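Side-chain contacts in translation initiation factor eIF2 assembly protein (Schizosaccharomyces pombe, PDB 4ZGP), which acts as an ATP-dependent folding chaperone that binds the gamma subunit of eIF2 and allows it to assemble with the alpha and beta subunits: residues Gln28-His31 with Cys32-Ser35; Pro93-Glu96 with Ala97-Ile101; Leu155-Ala158 with Phe159-Cys162. All coordinates share one frame; numbering follows the deposited sequence.

How the contacts relate
All three contacts are local, each at a helix end. Contact 1, partly buried, its centre about 10 Å from that of the chain, links helices 26-31 and 34-40 near the nucleotide site through carbonyl and amide hydrogen bonds. Contact 3, at the surface, joins the last residues of helix 149-157 to the loop beyond, pairing a histidine with a carboxylate. The two touch: Val29 CG1 lies 3.6 Å from Phe159 CE1. Contact 2 lies about 14 Å and 11 Å from them by nearest atoms. Partly buried, its centre about 24 Å from that of the chain, it starts helix 95-107, with charged and amide side chains at the surface and Pro93, Ala97 and Ile101 buried.

Contact 1: Gln28-His31 with Cys32-Ser35; sequences QVLH and CQFS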
ATOM      1  N   GLN A  28     -13.712   3.343   6.754  1.00 26.64           N
ATOM      2  CA  GLN A  28     -12.615   3.908   5.965  1.00 25.84           C
ATOM      3  C   GLN A  28     -11.435   2.961   5.902  1.00 25.59           C
ATOM      4  O   GLN A  28     -10.764   2.867   4.865  1.00 26.48           O
ATOM      5  CB  GLN A  28     -12.157   5.235   6.539  1.00 27.85           C
ATOM      6  CG  GLN A  28     -13.020   6.414   6.152  1.00 27.64           C
ATOM      7  CD  GLN A  28     -12.549   7.644   6.893  1.00 39.88           C
ATOM      8  OE1 GLN A  28     -12.805   7.784   8.089  1.00 35.06           O
ATOM      9  NE2 GLN A  28     -11.794   8.505   6.208  1.00 34.21           N
ATOM     10  N   VAL A  29     -11.176   2.274   7.014  1.00 24.02           N
ATOM     11  CA  VAL A  29     -10.099   1.280   7.075  1.00 25.49           C
ATOM     12  C   VAL A  29     -10.449   0.040   6.232  1.00 23.04           C
ATOM     13  O   VAL A  29      -9.617  -0.463   5.456  1.00 24.49           O
ATOM     14  CB  VAL A  29      -9.795   0.882   8.553  1.00 26.69           C
ATOM     15  CG1 VAL A  29      -8.873  -0.316   8.620  1.00 28.37           C
ATOM     16  CG2 VAL A  29      -9.181   2.065   9.291  1.00 26.41           C
ATOM     17  N   LEU A  30     -11.679  -0.427   6.360  1.00 25.03           N
ATOM     18  CA  LEU A  30     -12.150  -1.569   5.574  1.00 26.74           C
ATOM     19  C   LEU A  30     -12.096  -1.314   4.066  1.00 26.56           C
ATOM     20  O   LEU A  30     -11.798  -2.231   3.293  1.00 21.65           O
ATOM     21  CB  LEU A  30     -13.592  -1.951   5.963  1.00 25.95           C
ATOM     22  CG  LEU A  30     -13.815  -2.653   7.307  1.00 29.24           C
ATOM     23  CD1 LEU A  30     -15.312  -2.804   7.568  1.00 31.21           C
ATOM     24  CD2 LEU A  30     -13.120  -4.011   7.326  1.00 26.87           C
ATOM     25  N   HIS A  31     -12.412  -0.087   3.640  1.00 20.26           N
ATOM     26  CA  HIS A  31     -12.427   0.233   2.217  1.00 19.40           C
ATOM     27  C   HIS A  31     -11.033   0.211   1.588  1.00 19.03           C
ATOM     28  O   HIS A  31     -10.906   0.100   0.364  1.00 22.91           O
ATOM     29  CB  HIS A  31     -13.065   1.613   1.981  1.00 23.14           C
ATOM     30  CG  HIS A  31     -14.519   1.655   2.333  1.00 25.78           C
ATOM     31  ND1 HIS A  31     -15.190   2.828   2.602  1.00 29.98           N
ATOM     32  CD2 HIS A  31     -15.420   0.659   2.500  1.00 24.59           C
ATOM     33  CE1 HIS A  31     -16.453   2.555   2.888  1.00 25.89           C
ATOM     34  NE2 HIS A  31     -16.617   1.245   2.835  1.00 28.46           N
ATOM     35  N   CYS A  32     -10.007   0.338   2.425  1.00 20.80           N
ATOM     36  CA  CYS A  32      -8.628   0.389   1.947  1.00 22.42           C
ATOM     37  C   CYS A  32      -7.939  -0.968   1.948  1.00 21.85           C
ATOM     38  O   CYS A  32      -6.760  -1.047   1.580  1.00 20.11           O
ATOM     39  CB  CYS A  32      -7.802   1.372   2.795  1.00 24.05           C
ATOM     40  SG  CYS A  32      -8.206   3.073   2.341  1.00 26.24           S
ATOM     41  N   GLN A  33      -8.636  -2.018   2.370  1.00 20.81           N
ATOM     42  CA  GLN A  33      -8.045  -3.355   2.264  1.00 22.90           C
ATOM     43  C   GLN A  33      -7.730  -3.659   0.815  1.00 22.91           C
ATOM     44  O   GLN A  33      -8.506  -3.309  -0.076  1.00 20.37           O
ATOM     45  CB  GLN A  33      -8.990  -4.436   2.792  1.00 22.15           C
ATOM     46  CG  GLN A  33      -9.412  -4.363   4.240  1.00 22.91           C
ATOM     47  CD  GLN A  33     -10.530  -5.377   4.512  1.00 27.11           C
ATOM     48  OE1 GLN A  33     -10.271  -6.485   4.951  1.00 27.63           O
ATOM     49  NE2 GLN A  33     -11.766  -4.998   4.202  1.00 23.75           N
ATOM     50  N   PHE A  34      -6.612  -4.344   0.566  1.00 20.54           N
ATOM     51  CA  PHE A  34      -6.219  -4.661  -0.805  1.00 19.24           C
ATOM     52  C   PHE A  34      -7.344  -5.353  -1.588  1.00 18.25           C
ATOM     53  O   PHE A  34      -7.653  -4.979  -2.715  1.00 21.92           O
ATOM     54  CB  PHE A  34      -4.966  -5.564  -0.811  1.00 19.22           C
ATOM     55  CG  PHE A  34      -4.345  -5.699  -2.154  1.00 23.53           C
ATOM     56  CD1 PHE A  34      -3.363  -4.804  -2.570  1.00 23.86           C
ATOM     57  CD2 PHE A  34      -4.723  -6.726  -3.003  1.00 22.91           C
ATOM     58  CE1 PHE A  34      -2.787  -4.921  -3.817  1.00 27.47           C
ATOM     59  CE2 PHE A  34      -4.155  -6.843  -4.258  1.00 20.18           C
ATOM     60  CZ  PHE A  34      -3.193  -5.950  -4.668  1.00 22.53           C
ATOM     61  N   SER A  35      -7.953  -6.358  -0.980  1.00 23.65           N
ATOM     62  CA  SER A  35      -9.024  -7.076  -1.664  1.00 25.66           C
ATOM     63  C   SER A  35     -10.189  -6.145  -2.024  1.00 27.92           C
ATOM     64  O   SER A  35     -10.862  -6.358  -3.017  1.00 24.92           O
ATOM     65  CB  SER A  35      -9.539  -8.234  -0.814  1.00 26.90           C
ATOM     66  OG  SER A  35      -9.970  -7.804   0.462  1.00 23.36           O
TER
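Leu30 and Gln33 meet where helix 26-31 gives way to helix 34-40, and the meeting point is the Leu30 carbonyl oxygen. Gln33 NE2 donates to Leu30 O over 2.9 Å at an N-H...O angle of 166°, lying in the carbonyl plane on a lone pair, with the oxygen almost within the amide plane of Gln33. The backbone adds a weak second bond, Gln33 N to Leu30 O at 3.3 Å, and Ser36 OG is a further hydrogen-bond partner of the same oxygen. Gln33 CG stands anti to its own carbonyl carbon (chi1 -61°) and the chain runs on extended, which carries the amide back beside Leu30, the two side chains pointing the same way; Leu30 CD2 touches Gln33 NE2 at 3.5 Å. The other end of the amide, OE1, is bonded to Asn117 ND2; both ends are thus bonded, which probably holds its rotation.

Gln33 occupies the N-cap position of helix 34-40, yet its side chain serves the preceding helix. One residue earlier, Cys32 N bonds Val29 O at 3.2 Å, from above the carbonyl plane and bent to 144°, and Trp118 NE1, of an ATP-binding residue, bonds that oxygen too. In this ATP-grasp protein the link lies near the nucleotide site without touching ADP: the Cys32 side chain packs on Ile259 and Pro261 of strand 253-261 and is about 10 Å from the bound nucleotide. Of the other polar ends, His31 ND1 is bonded to Asp240 OD2, and Gln28 OE1 to the backbone N of Thr25.

Contact 2: Pro93-Glu96 with Ala97-Ile101; sequences PERE and AIQLI
Arg95, Ala97 and Gln99 have the most surface covered by their neighbours in this contact, though Arg95 itself remains exposed. This is the start of helix 95-107, where Arg95 and Gln99 share one outward side and Ala97 faces inward. The Arg95 chain leaves with CG anti to its backbone N (chi1 180°) and runs extended to NE, while Gln99 bends at chi2 (-60°), so that its amide comes over one face of the guanidinium. Gln99 CD sits 3.5 Å above that plane, offset toward the rim, and the two planes are 36° apart. Lower down, Arg95 CG and Gln99 CG touch at 4.0 Å. As modelled, Gln99 NE2 is 2.9 Å from Arg95 NH2; these are two donors, so the closeness is no hydrogen bond, and the placing of the amide's N and O is doubtful.

The i to i+4 backbone bonds are clearer. Gln99 N bonds Arg95 O at 2.8 Å and Leu100 N bonds Glu96 O at 3.0 Å, the pattern of an alpha-helix. Glu94 is the N-cap of helix 95-107, and its carbonyl receives the helix's opening bond, from Ile98 N at 3.2 Å, with a weaker one from Ala97 N. Ala97 CB rests 3.5 Å from Glu94 O, and on this inner side Pro93 packs against the helix, its CB 4.1 Å from Ile98 CD1 and a little farther from Ala97 CB.

Beyond the segments, Pro93 and Ala97 both pack on Val58 of helix 56-62, and Ile98 lies against Ala138 and Leu142 of helix 138-146. Ile101 faces Leu180 and Leu182 of strand 180-184.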
ATOM      1  N   PRO A  93       4.470 -22.974   8.748  1.00 44.82           N
ATOM      2  CA  PRO A  93       3.154 -23.320   8.192  1.00 41.88           C
ATOM      3  C   PRO A  93       3.129 -24.704   7.533  1.00 43.84           C
ATOM      4  O   PRO A  93       4.181 -25.192   7.117  1.00 40.86           O
ATOM      5  CB  PRO A  93       2.913 -22.218   7.153  1.00 42.66           C
ATOM      6  CG  PRO A  93       3.719 -21.050   7.663  1.00 39.39           C
ATOM      7  CD  PRO A  93       4.955 -21.675   8.245  1.00 45.37           C
ATOM      8  N   GLU A  94       1.948 -25.313   7.439  1.00 49.20           N
ATOM      9  CA  GLU A  94       1.822 -26.650   6.852  1.00 47.53           C
ATOM     10  C   GLU A  94       2.056 -26.619   5.343  1.00 46.70           C
ATOM     11  O   GLU A  94       1.922 -25.571   4.704  1.00 44.83           O
ATOM     12  CB  GLU A  94       0.451 -27.245   7.167  1.00 45.08           C
ATOM     13  CG  GLU A  94      -0.712 -26.583   6.445  1.00 53.19           C
ATOM     14  CD  GLU A  94      -2.055 -27.176   6.855  1.00 64.51           C
ATOM     15  OE1 GLU A  94      -2.844 -27.553   5.959  1.00 63.92           O
ATOM     16  OE2 GLU A  94      -2.320 -27.263   8.077  1.00 67.23           O
ATOM     17  N   ARG A  95       2.406 -27.770   4.778  1.00 41.37           N
ATOM     18  CA  ARG A  95       2.843 -27.843   3.388  1.00 43.88           C
ATOM     19  C   ARG A  95       1.792 -27.332   2.413  1.00 41.09           C
ATOM     20  O   ARG A  95       2.126 -26.769   1.369  1.00 40.48           O
ATOM     21  CB  ARG A  95       3.234 -29.283   3.023  1.00 47.37           C
ATOM     22  CG  ARG A  95       3.701 -29.423   1.578  1.00 48.40           C
ATOM     23  CD  ARG A  95       4.226 -30.812   1.226  1.00 52.71           C
ATOM     24  NE  ARG A  95       4.230 -30.988  -0.225  1.00 47.57           N
ATOM     25  CZ  ARG A  95       5.217 -30.588  -1.022  1.00 49.69           C
ATOM     26  NH1 ARG A  95       5.126 -30.769  -2.331  1.00 42.96           N
ATOM     27  NH2 ARG A  95       6.297 -30.003  -0.510  1.00 45.59           N
ATOM     28  N   GLU A  96       0.522 -27.531   2.755  1.00 40.32           N
ATOM     29  CA  GLU A  96      -0.575 -27.139   1.884  1.00 42.36           C
ATOM     30  C   GLU A  96      -0.543 -25.632   1.637  1.00 41.19           C
ATOM     31  O   GLU A  96      -0.722 -25.161   0.507  1.00 37.31           O
ATOM     32  CB  GLU A  96      -1.921 -27.554   2.493  1.00 46.98           C
ATOM     33  CG  GLU A  96      -2.221 -29.054   2.427  1.00 53.78           C
ATOM     34  CD  GLU A  96      -1.724 -29.848   3.640  1.00 58.27           C
ATOM     35  OE1 GLU A  96      -1.052 -29.275   4.527  1.00 52.48           O
ATOM     36  OE2 GLU A  96      -2.014 -31.064   3.705  1.00 64.20           O
ATOM     37  N   ALA A  97      -0.301 -24.888   2.708  1.00 37.49           N
ATOM     38  CA  ALA A  97      -0.199 -23.437   2.639  1.00 39.91           C
ATOM     39  C   ALA A  97       1.024 -23.022   1.833  1.00 41.28           C
ATOM     40  O   ALA A  97       0.947 -22.122   0.996  1.00 34.37           O
ATOM     41  CB  ALA A  97      -0.137 -22.853   4.023  1.00 38.77           C
ATOM     42  N   ILE A  98       2.151 -23.680   2.091  1.00 34.79           N
ATOM     43  CA  ILE A  98       3.378 -23.401   1.356  1.00 32.17           C
ATOM     44  C   ILE A  98       3.187 -23.626  -0.149  1.00 36.53           C
ATOM     45  O   ILE A  98       3.642 -22.818  -0.964  1.00 35.29           O
ATOM     46  CB  ILE A  98       4.555 -24.279   1.852  1.00 37.31           C
ATOM     47  CG1 ILE A  98       4.784 -24.072   3.348  1.00 42.49           C
ATOM     48  CG2 ILE A  98       5.836 -23.961   1.071  1.00 32.32           C
ATOM     49  CD1 ILE A  98       5.154 -22.667   3.727  1.00 36.77           C
ATOM     50  N   GLN A  99       2.535 -24.726  -0.527  1.00 33.00           N
ATOM     51  CA  GLN A  99       2.313 -25.001  -1.950  1.00 34.52           C
ATOM     52  C   GLN A  99       1.357 -23.983  -2.582  1.00 35.89           C
ATOM     53  O   GLN A  99       1.531 -23.583  -3.746  1.00 34.49           O
ATOM     54  CB  GLN A  99       1.769 -26.418  -2.139  1.00 20.00           C
ATOM     55  CG  GLN A  99       2.747 -27.517  -1.758  1.00 20.00           C
ATOM     56  CD  GLN A  99       4.024 -27.469  -2.570  1.00 20.00           C
ATOM     57  OE1 GLN A  99       3.992 -27.214  -3.774  1.00 20.00           O
ATOM     58  NE2 GLN A  99       5.154 -27.713  -1.913  1.00 20.00           N
ATOM     59  N   LEU A 100       0.365 -23.564  -1.807  1.00 31.03           N
ATOM     60  CA  LEU A 100      -0.601 -22.565  -2.256  1.00 38.26           C
ATOM     61  C   LEU A 100       0.105 -21.252  -2.578  1.00 36.13           C
ATOM     62  O   LEU A 100      -0.114 -20.641  -3.627  1.00 37.59           O
ATOM     63  CB  LEU A 100      -1.674 -22.346  -1.187  1.00 37.54           C
ATOM     64  CG  LEU A 100      -2.952 -21.603  -1.593  1.00 46.31           C
ATOM     65  CD1 LEU A 100      -3.512 -22.167  -2.888  1.00 49.94           C
ATOM     66  CD2 LEU A 100      -3.994 -21.702  -0.485  1.00 46.66           C
ATOM     67  N   ILE A 101       0.982 -20.843  -1.674  1.00 33.23           N
ATOM     68  CA  ILE A 101       1.773 -19.639  -1.872  1.00 27.14           C
ATOM     69  C   ILE A 101       2.679 -19.762  -3.077  1.00 31.78           C
ATOM     70  O   ILE A 101       2.748 -18.862  -3.902  1.00 29.29           O
ATOM     71  CB  ILE A 101       2.588 -19.337  -0.621  1.00 31.86           C
ATOM     72  CG1 ILE A 101       1.626 -19.016   0.529  1.00 27.98           C
ATOM     73  CG2 ILE A 101       3.603 -18.227  -0.878  1.00 28.64           C
ATOM     74  CD1 ILE A 101       2.313 -18.809   1.851  1.00 26.51           C
TER

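Contact 3: Leu155-Ala158 with Phe159-Cys162; sequences LNHA and FDDC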
ATOM      1  N   LEU A 155      -1.854  -6.830  11.812  1.00 28.58           N
ATOM      2  CA  LEU A 155      -2.310  -8.023  12.523  1.00 34.58           C
ATOM      3  C   LEU A 155      -2.904  -7.733  13.905  1.00 36.19           C
ATOM      4  O   LEU A 155      -3.799  -8.448  14.360  1.00 40.53           O
ATOM      5  CB  LEU A 155      -1.143  -9.018  12.666  1.00 33.35           C
ATOM      6  CG  LEU A 155      -0.865  -9.841  11.407  1.00 38.71           C
ATOM      7  CD1 LEU A 155       0.242 -10.844  11.644  1.00 43.13           C
ATOM      8  CD2 LEU A 155      -2.131 -10.552  10.923  1.00 38.34           C
ATOM      9  N   ASN A 156      -2.421  -6.688  14.565  1.00 35.39           N
ATOM     10  CA  ASN A 156      -2.784  -6.459  15.964  1.00 38.33           C
ATOM     11  C   ASN A 156      -3.496  -5.135  16.274  1.00 42.15           C
ATOM     12  O   ASN A 156      -4.129  -5.006  17.321  1.00 42.28           O
ATOM     13  CB  ASN A 156      -1.523  -6.546  16.833  1.00 41.01           C
ATOM     14  CG  ASN A 156      -0.793  -7.867  16.672  1.00 43.86           C
ATOM     15  OD1 ASN A 156      -1.399  -8.936  16.729  1.00 46.23           O
ATOM     16  ND2 ASN A 156       0.521  -7.799  16.457  1.00 45.30           N
ATOM     17  N   HIS A 157      -3.385  -4.147  15.392  1.00 36.23           N
ATOM     18  CA  HIS A 157      -3.848  -2.806  15.727  1.00 36.61           C
ATOM     19  C   HIS A 157      -4.582  -2.080  14.609  1.00 36.74           C
ATOM     20  O   HIS A 157      -4.719  -0.860  14.669  1.00 35.03           O
ATOM     21  CB  HIS A 157      -2.664  -1.932  16.155  1.00 37.00           C
ATOM     22  CG  HIS A 157      -1.934  -2.444  17.355  1.00 41.75           C
ATOM     23  ND1 HIS A 157      -2.525  -2.550  18.597  1.00 45.58           N
ATOM     24  CD2 HIS A 157      -0.661  -2.882  17.504  1.00 41.17           C
ATOM     25  CE1 HIS A 157      -1.647  -3.035  19.458  1.00 46.27           C
ATOM     26  NE2 HIS A 157      -0.507  -3.240  18.820  1.00 46.03           N
ATOM     27  N   ALA A 158      -5.064  -2.817  13.610  1.00 33.92           N
ATOM     28  CA  ALA A 158      -5.572  -2.196  12.390  1.00 34.51           C
ATOM     29  C   ALA A 158      -6.725  -1.227  12.628  1.00 35.66           C
ATOM     30  O   ALA A 158      -6.874  -0.252  11.896  1.00 32.66           O
ATOM     31  CB  ALA A 158      -6.003  -3.263  11.403  1.00 31.79           C
ATOM     32  N   PHE A 159      -7.551  -1.497  13.632  1.00 32.74           N
ATOM     33  CA  PHE A 159      -8.748  -0.685  13.848  1.00 34.38           C
ATOM     34  C   PHE A 159      -8.703   0.182  15.102  1.00 40.15           C
ATOM     35  O   PHE A 159      -9.721   0.743  15.499  1.00 40.01           O
ATOM     36  CB  PHE A 159      -9.983  -1.587  13.908  1.00 38.71           C
ATOM     37  CG  PHE A 159     -10.229  -2.347  12.646  1.00 31.76           C
ATOM     38  CD1 PHE A 159     -10.923  -1.761  11.596  1.00 35.85           C
ATOM     39  CD2 PHE A 159      -9.738  -3.627  12.490  1.00 36.28           C
ATOM     40  CE1 PHE A 159     -11.143  -2.445  10.425  1.00 31.17           C
ATOM     41  CE2 PHE A 159      -9.934  -4.313  11.311  1.00 37.39           C
ATOM     42  CZ  PHE A 159     -10.646  -3.723  10.276  1.00 31.58           C
ATOM     43  N   ASP A 160      -7.531   0.309  15.711  1.00 42.47           N
ATOM     44  CA  ASP A 160      -7.423   0.978  17.010  1.00 42.64           C
ATOM     45  C   ASP A 160      -7.682   2.485  16.950  1.00 48.25           C
ATOM     46  O   ASP A 160      -8.052   3.097  17.955  1.00 49.02           O
ATOM     47  CB  ASP A 160      -6.045   0.720  17.623  1.00 39.62           C
ATOM     48  CG  ASP A 160      -5.849  -0.735  18.039  1.00 48.71           C
ATOM     49  OD1 ASP A 160      -6.805  -1.539  17.919  1.00 48.33           O
ATOM     50  OD2 ASP A 160      -4.734  -1.075  18.490  1.00 49.19           O
ATOM     51  N   ASP A 161      -7.498   3.090  15.781  1.00 39.69           N
ATOM     52  CA  ASP A 161      -7.729   4.522  15.658  1.00 42.85           C
ATOM     53  C   ASP A 161      -9.147   4.870  15.203  1.00 41.14           C
ATOM     54  O   ASP A 161      -9.487   6.043  15.083  1.00 41.76           O
ATOM     55  CB  ASP A 161      -6.714   5.135  14.699  1.00 43.99           C
ATOM     56  CG  ASP A 161      -5.323   5.208  15.298  1.00 51.23           C
ATOM     57  OD1 ASP A 161      -5.213   5.402  16.531  1.00 57.19           O
ATOM     58  OD2 ASP A 161      -4.345   5.069  14.538  1.00 54.52           O
ATOM     59  N   CYS A 162      -9.973   3.858  14.956  1.00 35.56           N
ATOM     60  CA  CYS A 162     -11.336   4.101  14.513  1.00 43.31           C
ATOM     61  C   CYS A 162     -12.207   4.519  15.684  1.00 48.14           C
ATOM     62  O   CYS A 162     -12.370   3.772  16.650  1.00 46.84           O
ATOM     63  CB  CYS A 162     -11.905   2.861  13.838  1.00 37.65           C
ATOM     64  SG  CYS A 162     -10.858   2.302  12.498  1.00 38.85           S
TER
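The His157 ring has the Asp160 carboxylate at its edge and CB of its neighbour Asn156 over one face, 3.8 Å above the plane and offset toward the rim. Ring and carboxylate are turned 71° apart. Across the edge His157 ND1 donates to Asp160 OD2 over 2.7 Å; the oxygen is met nearly along its C-O axis, is tilted slightly from the ring plane, and the N-H...O angle is bent to 143°. Asp160 CG lies anti to its carbonyl carbon (chi1 -69°), which turns the carboxylate back toward His157. The Phe159 ring borders Ala158, whose CB is 3.9 Å from Phe159 CD2; Phe176 meets it edge-to-face, and Val29 and Leu30 of helix 26-31 and Pro173 touch it as well. Replacing Phe159 by alanine would probably cost Phe176 this edge-to-face neighbour and open a gap beside Val29 and Leu30.

The backbone makes a type I beta turn from His157 to Asp160, Asp160 N bonding His157 O at 3.2 Å, and a second follows from Phe159 to Cys162. The first turn brings histidine and aspartate together near the end of helix 149-157. A carboxylate so close to ND1 is likely to favour the protonated imidazole and may give the pair some ionic character.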